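Local structure of TSSL1 (Pseudomonas aeruginosa, 4B62) at residues R15-L20 with V31-D36; R43-F48 with R143-E148; V77-H82 with A102-V107. The protein probably anchors the type VI secretion system to the cell wall, this chain being its OmpA-like peptidoglycan-binding module. All blocks are in the same frame, centred on the assembly; numbering follows the deposited sequence. Where two conformers were deposited one is given.

Contact 1 of 3, residues R15-L20 with V31-D36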
loop_
_atom_site.group_PDB
_atom_site.type_symbol
_atom_site.label_atom_id
_atom_site.label_comp_id
_atom_site.label_asym_id
_atom_site.label_seq_id
_atom_site.Cartn_x
_atom_site.Cartn_y
_atom_site.Cartn_z
ATOM N N ARG A 15 13.974 -7.755 5.081
ATOM C CA ARG A 15 14.442 -7.417 3.731
ATOM C C ARG A 15 13.481 -7.997 2.692
ATOM O O ARG A 15 13.346 -9.220 2.588
ATOM C CB ARG A 15 15.844 -7.982 3.484
ATOM C CG ARG A 15 16.959 -7.372 4.340
ATOM C CD ARG A 15 18.322 -7.981 4.011
ATOM N NE ARG A 15 18.426 -9.396 4.403
ATOM C CZ ARG A 15 18.733 -10.413 3.592
ATOM N NH1 ARG A 15 18.987 -10.218 2.299
ATOM N NH2 ARG A 15 18.790 -11.649 4.080
ATOM N N LEU A 16 12.816 -7.124 1.933
ATOM C CA LEU A 16 11.831 -7.557 0.935
ATOM C C LEU A 16 12.209 -7.334 -0.529
ATOM O O LEU A 16 11.641 -8.002 -1.383
ATOM C CB LEU A 16 10.479 -6.883 1.171
ATOM C CG LEU A 16 9.733 -7.189 2.469
ATOM C CD1 LEU A 16 8.407 -6.437 2.450
ATOM C CD2 LEU A 16 9.518 -8.687 2.697
ATOM N N ALA A 17 13.126 -6.419 -0.837
ATOM C CA ALA A 17 13.428 -6.091 -2.234
ATOM C C ALA A 17 13.825 -7.348 -3.004
ATOM O O ALA A 17 13.448 -7.528 -4.169
ATOM C CB ALA A 17 14.517 -5.036 -2.324
ATOM N N ARG A 18 14.554 -8.236 -2.328
ATOM C CA ARG A 18 14.988 -9.498 -2.908
ATOM C C ARG A 18 13.855 -10.406 -3.386
ATOM O O ARG A 18 14.099 -11.307 -4.182
ATOM C CB ARG A 18 15.864 -10.256 -1.905
ATOM C CG ARG A 18 15.137 -10.724 -0.651
ATOM C CD ARG A 18 16.116 -11.038 0.479
ATOM N NE ARG A 18 15.423 -11.124 1.771
ATOM C CZ ARG A 18 15.420 -12.173 2.597
ATOM N NH1 ARG A 18 16.076 -13.299 2.308
ATOM N NH2 ARG A 18 14.732 -12.095 3.736
ATOM N N PHE A 19 12.631 -10.186 -2.902
ATOM C CA PHE A 19 11.476 -10.996 -3.312
ATOM C C PHE A 19 10.565 -10.293 -4.315
ATOM O O PHE A 19 9.561 -10.872 -4.753
ATOM C CB PHE A 19 10.632 -11.362 -2.101
ATOM C CG PHE A 19 11.377 -12.113 -1.049
ATOM C CD1 PHE A 19 12.004 -13.309 -1.352
ATOM C CD2 PHE A 19 11.451 -11.628 0.243
ATOM C CE1 PHE A 19 12.695 -14.012 -0.386
ATOM C CE2 PHE A 19 12.140 -12.325 1.214
ATOM C CZ PHE A 19 12.763 -13.521 0.903
ATOM N N LEU A 20 10.915 -9.057 -4.671
ATOM C CA LEU A 20 10.060 -8.209 -5.490
ATOM C C LEU A 20 10.807 -7.590 -6.680
ATOM O O LEU A 20 10.469 -6.501 -7.153
ATOM C CB LEU A 20 9.428 -7.125 -4.601
ATOM C CG LEU A 20 8.457 -7.648 -3.530
ATOM C CD1 LEU A 20 8.048 -6.533 -2.578
ATOM C CD2 LEU A 20 7.225 -8.308 -4.135
ATOM N N VAL A 31 10.751 -0.253 -2.858
ATOM C CA VAL A 31 11.008 -0.914 -1.585
ATOM C C VAL A 31 12.202 -0.264 -0.909
ATOM O O VAL A 31 13.272 -0.132 -1.507
ATOM C CB VAL A 31 11.278 -2.419 -1.765
ATOM C CG1 VAL A 31 11.540 -3.101 -0.422
ATOM C CG2 VAL A 31 10.114 -3.092 -2.476
ATOM N N GLU A 32 11.986 0.164 0.327
ATOM C CA GLU A 32 13.048 0.647 1.203
ATOM C C GLU A 32 13.326 -0.438 2.235
ATOM O O GLU A 32 12.477 -0.696 3.089
ATOM C CB GLU A 32 12.615 1.947 1.896
ATOM C CG GLU A 32 13.688 2.527 2.813
ATOM C CD GLU A 32 13.267 3.735 3.657
ATOM O OE1 GLU A 32 12.108 4.210 3.581
ATOM O OE2 GLU A 32 14.138 4.215 4.426
ATOM N N ASP A 33 14.500 -1.068 2.159
ATOM C CA ASP A 33 14.941 -2.028 3.168
ATOM C C ASP A 33 15.766 -1.239 4.179
ATOM O O ASP A 33 16.955 -0.954 3.970
ATOM C CB ASP A 33 15.748 -3.171 2.547
ATOM C CG ASP A 33 14.888 -4.160 1.755
ATOM O OD1 ASP A 33 13.695 -4.334 2.077
ATOM O OD2 ASP A 33 15.425 -4.793 0.825
ATOM N N ALA A 34 15.090 -0.848 5.252
ATOM C CA ALA A 34 15.655 0.005 6.299
ATOM C C ALA A 34 16.167 -0.839 7.464
ATOM O O ALA A 34 16.054 -2.071 7.463
ATOM C CB ALA A 34 14.599 0.989 6.779
ATOM N N VAL A 35 16.736 -0.166 8.466
ATOM C CA VAL A 35 17.378 -0.847 9.589
ATOM C C VAL A 35 16.443 -1.783 10.373
ATOM O O VAL A 35 16.851 -2.849 10.823
ATOM C CB VAL A 35 18.054 0.187 10.534
ATOM C CG1 VAL A 35 17.037 1.142 11.154
ATOM C CG2 VAL A 35 18.868 -0.503 11.615
ATOM N N ASP A 36 15.182 -1.383 10.503
ATOM C CA ASP A 36 14.226 -2.051 11.382
ATOM C C ASP A 36 12.874 -2.348 10.721
ATOM O O ASP A 36 11.938 -2.770 11.398
ATOM C CB ASP A 36 13.990 -1.144 12.606
ATOM C CG ASP A 36 13.530 0.280 12.232
ATOM O OD1 ASP A 36 13.185 0.571 11.064
ATOM O OD2 ASP A 36 13.517 1.138 13.131
HETATM O O HOH W 1 16.089 -7.479 0.066
#
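Asp33 reaches from its strand to the backbone of Leu16 and Ala17, gripping two successive N-H groups with one carboxylate. From CB, which points toward the loop, the first torsion sets CG anti to the carbonyl carbon (chi1 -73°), and CG arrives 3.8 Å from Arg15 CA. Beyond it, OD1 takes the N-H of Leu16 in a nearly straight bond (N to OD1 2.9 Å, 168°), met on the syn side but out of the carboxylate plane; the same oxygen also bonds the hydroxyl of Ser38, which helps hold the carboxylate in place. OD2 turns its syn lone pair to Ala17 N at 3.3 Å and binds a water that accepts from Arg18 N. A short, two-oxygen side chain suits this bracket; Ala17, ending at CB, crowds neither carboxylate nor Val31, and OD2 lies 3.3 Å from that CB. Next to the carboxylate, Val31 splits its two branches: CG1 lies 4.0 Å from Ala17 CB, while CG2 meets Leu20 CD1, the two side chains crossing at about a right angle. Together they fasten the loop before helix 21-25 to strand 30-33, an outer strand of the sheet, which pairs with 37-43 in a beta-hairpin of this OmpA-like domain.

Contact 2 of 3, residues R43-F48 with R143-E148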
loop_
_atom_site.group_PDB
_atom_site.type_symbol
_atom_site.label_atom_id
_atom_site.label_comp_id
_atom_site.label_asym_id
_atom_site.label_seq_id
_atom_site.Cartn_x
_atom_site.Cartn_y
_atom_site.Cartn_z
ATOM N N ARG A 43 1.776 2.937 -5.580
ATOM C CA ARG A 43 0.820 3.939 -6.025
ATOM C C ARG A 43 -0.580 3.308 -6.073
ATOM O O ARG A 43 -0.741 2.140 -6.482
ATOM C CB ARG A 43 1.170 4.465 -7.425
ATOM C CG ARG A 43 2.390 5.377 -7.590
ATOM C CD ARG A 43 2.434 5.803 -9.063
ATOM N NE ARG A 43 3.423 6.807 -9.473
ATOM C CZ ARG A 43 4.676 6.549 -9.856
ATOM N NH1 ARG A 43 5.152 5.308 -9.837
ATOM N NH2 ARG A 43 5.472 7.548 -10.238
ATOM N N GLY A 44 -1.590 4.083 -5.694
ATOM C CA GLY A 44 -2.973 3.605 -5.775
ATOM C C GLY A 44 -3.341 3.119 -7.167
ATOM O O GLY A 44 -4.117 2.178 -7.302
ATOM N N ASP A 45 -2.780 3.759 -8.197
ATOM C CA ASP A 45 -3.088 3.394 -9.581
ATOM C C ASP A 45 -2.683 1.956 -9.914
ATOM O O ASP A 45 -3.184 1.394 -10.883
ATOM C CB ASP A 45 -2.390 4.320 -10.592
ATOM C CG ASP A 45 -2.632 5.799 -10.330
ATOM O OD1 ASP A 45 -3.770 6.202 -10.006
ATOM O OD2 ASP A 45 -1.659 6.571 -10.467
ATOM N N GLU A 46 -1.761 1.371 -9.153
ATOM C CA GLU A 46 -1.329 -0.011 -9.380
ATOM C C GLU A 46 -2.287 -1.051 -8.809
ATOM O O GLU A 46 -2.105 -2.233 -9.090
ATOM C CB GLU A 46 0.072 -0.256 -8.807
ATOM C CG GLU A 46 1.155 0.647 -9.380
ATOM C CD GLU A 46 1.393 0.475 -10.865
ATOM O OE1 GLU A 46 0.977 -0.557 -11.434
ATOM O OE2 GLU A 46 2.008 1.391 -11.448
ATOM N N LEU A 47 -3.268 -0.611 -8.008
ATOM C CA LEU A 47 -4.164 -1.511 -7.272
ATOM C C LEU A 47 -5.641 -1.266 -7.504
ATOM O O LEU A 47 -6.406 -2.222 -7.604
ATOM C CB LEU A 47 -3.882 -1.392 -5.776
ATOM C CG LEU A 47 -2.518 -1.937 -5.348
ATOM C CD1 LEU A 47 -2.266 -1.523 -3.906
ATOM C CD2 LEU A 47 -2.388 -3.448 -5.511
ATOM N N PHE A 48 -6.034 0.008 -7.542
ATOM C CA PHE A 48 -7.429 0.413 -7.442
ATOM C C PHE A 48 -7.840 1.214 -8.671
ATOM O O PHE A 48 -7.053 2.002 -9.198
ATOM C CB PHE A 48 -7.649 1.353 -6.240
ATOM C CG PHE A 48 -7.041 0.888 -4.934
ATOM C CD1 PHE A 48 -7.605 -0.135 -4.203
ATOM C CD2 PHE A 48 -5.885 1.497 -4.442
ATOM C CE1 PHE A 48 -7.037 -0.549 -3.019
ATOM C CE2 PHE A 48 -5.323 1.078 -3.259
ATOM C CZ PHE A 48 -5.904 0.057 -2.553
ATOM N N ARG A 143 1.621 10.030 -7.442
ATOM C CA ARG A 143 2.605 9.497 -6.489
ATOM C C ARG A 143 2.097 9.603 -5.034
ATOM O O ARG A 143 2.407 8.742 -4.199
ATOM C CB ARG A 143 3.955 10.205 -6.630
ATOM C CG ARG A 143 4.676 9.770 -7.885
ATOM C CD ARG A 143 6.101 10.237 -7.988
ATOM N NE ARG A 143 6.166 11.610 -8.454
ATOM C CZ ARG A 143 6.857 12.587 -7.862
ATOM N NH1 ARG A 143 7.571 12.353 -6.765
ATOM N NH2 ARG A 143 6.837 13.816 -8.377
ATOM N N ASN A 144 1.319 10.638 -4.725
ATOM C CA ASN A 144 0.804 10.805 -3.356
ATOM C C ASN A 144 -0.286 9.810 -3.002
ATOM O O ASN A 144 -0.338 9.318 -1.871
ATOM C CB ASN A 144 0.308 12.219 -3.106
ATOM C CG ASN A 144 1.452 13.203 -2.933
ATOM O OD1 ASN A 144 2.528 12.814 -2.512
ATOM N ND2 ASN A 144 1.225 14.469 -3.276
ATOM N N ARG A 145 -1.146 9.499 -3.978
ATOM C CA ARG A 145 -2.173 8.469 -3.802
ATOM C C ARG A 145 -1.467 7.121 -3.774
ATOM O O ARG A 145 -0.966 6.654 -4.797
ATOM C CB ARG A 145 -3.202 8.485 -4.945
ATOM C CG ARG A 145 -3.957 9.777 -5.141
ATOM C CD ARG A 145 -5.116 9.641 -6.100
ATOM N NE ARG A 145 -4.735 9.137 -7.414
ATOM C CZ ARG A 145 -4.338 9.882 -8.438
ATOM N NH1 ARG A 145 -4.237 11.193 -8.338
ATOM N NH2 ARG A 145 -4.027 9.289 -9.583
ATOM N N ARG A 146 -1.399 6.493 -2.603
ATOM C CA ARG A 146 -0.539 5.339 -2.434
ATOM C C ARG A 146 -0.871 4.623 -1.140
ATOM O O ARG A 146 -1.525 5.187 -0.245
ATOM C CB ARG A 146 0.936 5.774 -2.388
ATOM C CG ARG A 146 1.335 6.440 -1.074
ATOM C CD ARG A 146 2.620 7.218 -1.193
ATOM N NE ARG A 146 3.107 7.673 0.102
ATOM C CZ ARG A 146 2.728 8.784 0.729
ATOM N NH1 ARG A 146 1.872 9.655 0.193
ATOM N NH2 ARG A 146 3.271 9.039 1.925
ATOM N N VAL A 147 -0.389 3.391 -1.041
ATOM C CA VAL A 147 -0.258 2.731 0.249
ATOM C C VAL A 147 1.230 2.499 0.524
ATOM O O VAL A 147 2.032 2.304 -0.401
ATOM C CB VAL A 147 -1.040 1.391 0.350
ATOM C CG1 VAL A 147 -2.530 1.655 0.225
ATOM C CG2 VAL A 147 -0.587 0.376 -0.680
ATOM N N GLU A 148 1.583 2.551 1.811
ATOM C CA GLU A 148 2.895 2.161 2.275
ATOM C C GLU A 148 2.700 0.971 3.190
ATOM O O GLU A 148 2.010 1.067 4.211
ATOM C CB GLU A 148 3.605 3.317 2.989
ATOM C CG GLU A 148 3.941 4.476 2.061
ATOM C CD GLU A 148 4.798 5.576 2.691
ATOM O OE1 GLU A 148 5.293 5.387 3.836
ATOM O OE2 GLU A 148 4.976 6.632 2.023
HETATM O O HOH W 2 -4.752 6.259 -7.096
#
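Arg145 and Asp45 meet through two bends: chi3 of -56° turns Arg145 NE out of an extended chain, and chi1 of -52° sets Asp45 CG beside its own backbone N. In this conformer of Asp45, one of two deposited, OD1 receives Arg145 NH2 on its syn lone pair at 3.1 Å, a salt bridge lying in the guanidinium plane. A water accepting from Arg145 NE and donating to Asp45 OD1 spans the same pair, while Arg145 NH1 turns to Asp84; the long, many-donor arginine can thus serve two acidic partners. The backbone tie is Gly44 N to Arg145 O, 2.8 Å and almost straight (176°), with the donor above the carbonyl plane. Gly44 packs its backbone on the turn, its N 3.6 Å from Arg146 CA. Beside it, Arg43 and Arg146 form an antiparallel non-hydrogen-bonded pair whose side chains diverge. Arg146 turns to Glu148 and Glu130 O; the extended Arg43, in one of two conformers, lies alongside Arg143, pointing the same way, its NH2 3.3 Å from Arg143 CG, and Arg143 has its own acid partner in Glu139. On the apolar flank Leu47 CD1 rests 4.1 Å from Val147 CG2, a branched pair suited to the interior. The arrangement belongs to neighbouring antiparallel strands of the OmpA-like fold: strand 37-43 is followed by a 3-10 turn laid against the junction of helix 138-144 with strand 146-152.

Contact 3 of 3, residues V77-H82 with A102-V107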
loop_
_atom_site.group_PDB
_atom_site.type_symbol
_atom_site.label_atom_id
_atom_site.label_comp_id
_atom_site.label_asym_id
_atom_site.label_seq_id
_atom_site.Cartn_x
_atom_site.Cartn_y
_atom_site.Cartn_z
ATOM N N VAL A 77 2.805 -6.081 10.385
ATOM C CA VAL A 77 2.660 -5.262 9.192
ATOM C C VAL A 77 1.698 -4.113 9.424
ATOM O O VAL A 77 0.589 -4.298 9.933
ATOM C CB VAL A 77 2.182 -6.091 7.980
ATOM C CG1 VAL A 77 2.022 -5.195 6.760
ATOM C CG2 VAL A 77 3.179 -7.198 7.695
ATOM N N LEU A 78 2.148 -2.917 9.054
ATOM C CA LEU A 78 1.327 -1.698 9.072
ATOM C C LEU A 78 1.094 -1.250 7.629
ATOM O O LEU A 78 2.042 -1.201 6.832
ATOM C CB LEU A 78 2.042 -0.596 9.858
ATOM C CG LEU A 78 1.454 0.813 9.764
ATOM C CD1 LEU A 78 0.131 0.896 10.511
ATOM C CD2 LEU A 78 2.457 1.855 10.255
ATOM N N VAL A 79 -0.158 -0.927 7.310
ATOM C CA VAL A 79 -0.495 -0.363 6.017
ATOM C C VAL A 79 -1.035 1.047 6.228
ATOM O O VAL A 79 -2.065 1.222 6.885
ATOM C CB VAL A 79 -1.545 -1.210 5.264
ATOM C CG1 VAL A 79 -1.744 -0.656 3.861
ATOM C CG2 VAL A 79 -1.136 -2.666 5.222
ATOM N N THR A 80 -0.355 2.047 5.678
ATOM C CA THR A 80 -0.875 3.409 5.695
ATOM C C THR A 80 -1.367 3.768 4.300
ATOM O O THR A 80 -0.758 3.379 3.287
ATOM C CB THR A 80 0.152 4.435 6.188
ATOM O OG1 THR A 80 1.283 4.472 5.313
ATOM C CG2 THR A 80 0.600 4.093 7.619
ATOM N N GLY A 81 -2.503 4.456 4.269
ATOM C CA GLY A 81 -3.143 4.887 3.035
ATOM C C GLY A 81 -3.077 6.403 2.916
ATOM O O GLY A 81 -3.244 7.124 3.912
ATOM N N HIS A 82 -2.873 6.883 1.689
ATOM C CA HIS A 82 -2.639 8.295 1.416
ATOM C C HIS A 82 -3.392 8.718 0.170
ATOM O O HIS A 82 -3.557 7.922 -0.764
ATOM C CB HIS A 82 -1.152 8.548 1.192
ATOM C CG HIS A 82 -0.311 8.054 2.313
ATOM N ND1 HIS A 82 0.116 8.867 3.345
ATOM C CD2 HIS A 82 0.141 6.807 2.588
ATOM C CE1 HIS A 82 0.798 8.133 4.201
ATOM N NE2 HIS A 82 0.832 6.884 3.772
ATOM N N ALA A 102 -9.969 3.428 3.603
ATOM C CA ALA A 102 -10.559 2.239 3.002
ATOM C C ALA A 102 -9.540 1.479 2.148
ATOM O O ALA A 102 -9.517 0.245 2.142
ATOM C CB ALA A 102 -11.789 2.597 2.186
ATOM N N ARG A 103 -8.686 2.226 1.446
ATOM C CA ARG A 103 -7.640 1.618 0.648
ATOM C C ARG A 103 -6.636 0.864 1.516
ATOM O O ARG A 103 -6.278 -0.277 1.225
ATOM C CB ARG A 103 -6.947 2.675 -0.218
ATOM C CG ARG A 103 -7.773 3.037 -1.440
ATOM C CD ARG A 103 -7.185 4.168 -2.259
ATOM N NE ARG A 103 -7.844 4.249 -3.555
ATOM C CZ ARG A 103 -7.402 4.938 -4.596
ATOM N NH1 ARG A 103 -6.310 5.702 -4.532
ATOM N NH2 ARG A 103 -8.070 4.836 -5.738
ATOM N N ALA A 104 -6.188 1.497 2.602
ATOM C CA ALA A 104 -5.277 0.829 3.517
ATOM C C ALA A 104 -5.927 -0.412 4.129
ATOM O O ALA A 104 -5.314 -1.468 4.242
ATOM C CB ALA A 104 -4.847 1.795 4.605
ATOM N N GLN A 105 -7.167 -0.256 4.553
ATOM C CA GLN A 105 -7.842 -1.366 5.208
ATOM C C GLN A 105 -8.070 -2.542 4.245
ATOM O O GLN A 105 -7.964 -3.704 4.646
ATOM C CB GLN A 105 -9.173 -0.934 5.805
ATOM C CG GLN A 105 -9.780 -1.955 6.764
ATOM C CD GLN A 105 -8.901 -2.247 7.979
ATOM O OE1 GLN A 105 -8.598 -1.356 8.773
ATOM N NE2 GLN A 105 -8.472 -3.490 8.114
ATOM N N GLU A 106 -8.408 -2.246 2.985
ATOM C CA GLU A 106 -8.618 -3.325 2.031
ATOM C C GLU A 106 -7.321 -4.115 1.795
ATOM O O GLU A 106 -7.318 -5.360 1.758
ATOM C CB GLU A 106 -9.196 -2.793 0.729
ATOM C CG GLU A 106 -9.558 -3.881 -0.283
ATOM C CD GLU A 106 -10.764 -4.729 0.117
ATOM O OE1 GLU A 106 -11.499 -4.378 1.062
ATOM O OE2 GLU A 106 -10.991 -5.770 -0.533
ATOM N N VAL A 107 -6.205 -3.395 1.690
ATOM C CA VAL A 107 -4.915 -4.055 1.534
ATOM C C VAL A 107 -4.607 -4.924 2.760
ATOM O O VAL A 107 -4.226 -6.087 2.640
ATOM C CB VAL A 107 -3.809 -3.017 1.243
ATOM C CG1 VAL A 107 -2.417 -3.636 1.295
ATOM C CG2 VAL A 107 -4.024 -2.403 -0.129
HETATM O O HOH W 3 -5.875 7.416 -2.247
#
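Ala104 and Val79 face one another across the helix-sheet interface, the methyl of Ala104 set down on the strand backbone and the valine branch reaching back beside it. Ala104 CB lies 3.6 Å from Gly81 N and equally near Val79 O, so it rests on the peptides flanking Thr80. Gly81 presents only backbone at the point of nearest approach, where its CA is 4.6 Å from Ala104 CA; a glycine opposite an alanine allows the helix to sit close, and the two axes come within 6.6 Å. Val79 has CG1 anti to its backbone N (chi1 -174°), and that methyl lies between Ala104 and Val107, about one helical turn apart, 3.7 Å from Ala104 O and 4.0 Å from Val107 CG1. Val107 carries its own CG1 in the same sense, so the two valines meet methyl to methyl. The strand and helix run at 151°, the near-antiparallel descent of a beta-alpha-beta crossover in which helix 96-115 links strand 77-82 to its parallel neighbour 121-125. Arg103, Ala104 and Val107 belong to the LSxxRAxxV sequence of OmpA-like domains, whose arginine contacts peptidoglycan in some relatives; a like role here is only inferred. Here Arg103 NE bonds Ser52 O, and NH1 joins His82 O through a water, weakly on the arginine side. Thr80 and His82 point away from the helix, toward the other face of the strand. There Thr80 OG1 and His82 NE2 share a 2.9 Å hydrogen bond, beside Glu148 and Arg146 of the adjoining strand.

From the N terminus, contact 1 closes first: a short loop through helix 21-25 returns the chain to 15-20 by way of the outermost strand. It is complete before strand 37-43 delivers the chain to 43-48. Contact 2 then opens and closes only after 94 intervening residues, when 143-148 enters strand 146-152. Within that long excursion lies contact 3, which binds strand 77-82 to its crossover helix. Contacts 2 and 3 touch, through backbone bonds between neighbouring strands 146-152 and 77-82 and through Phe48 against Arg103, with centres about 10 Å apart. Contact 1 stands about 18 Å, centre to centre, from each, related to them through the shared sheet.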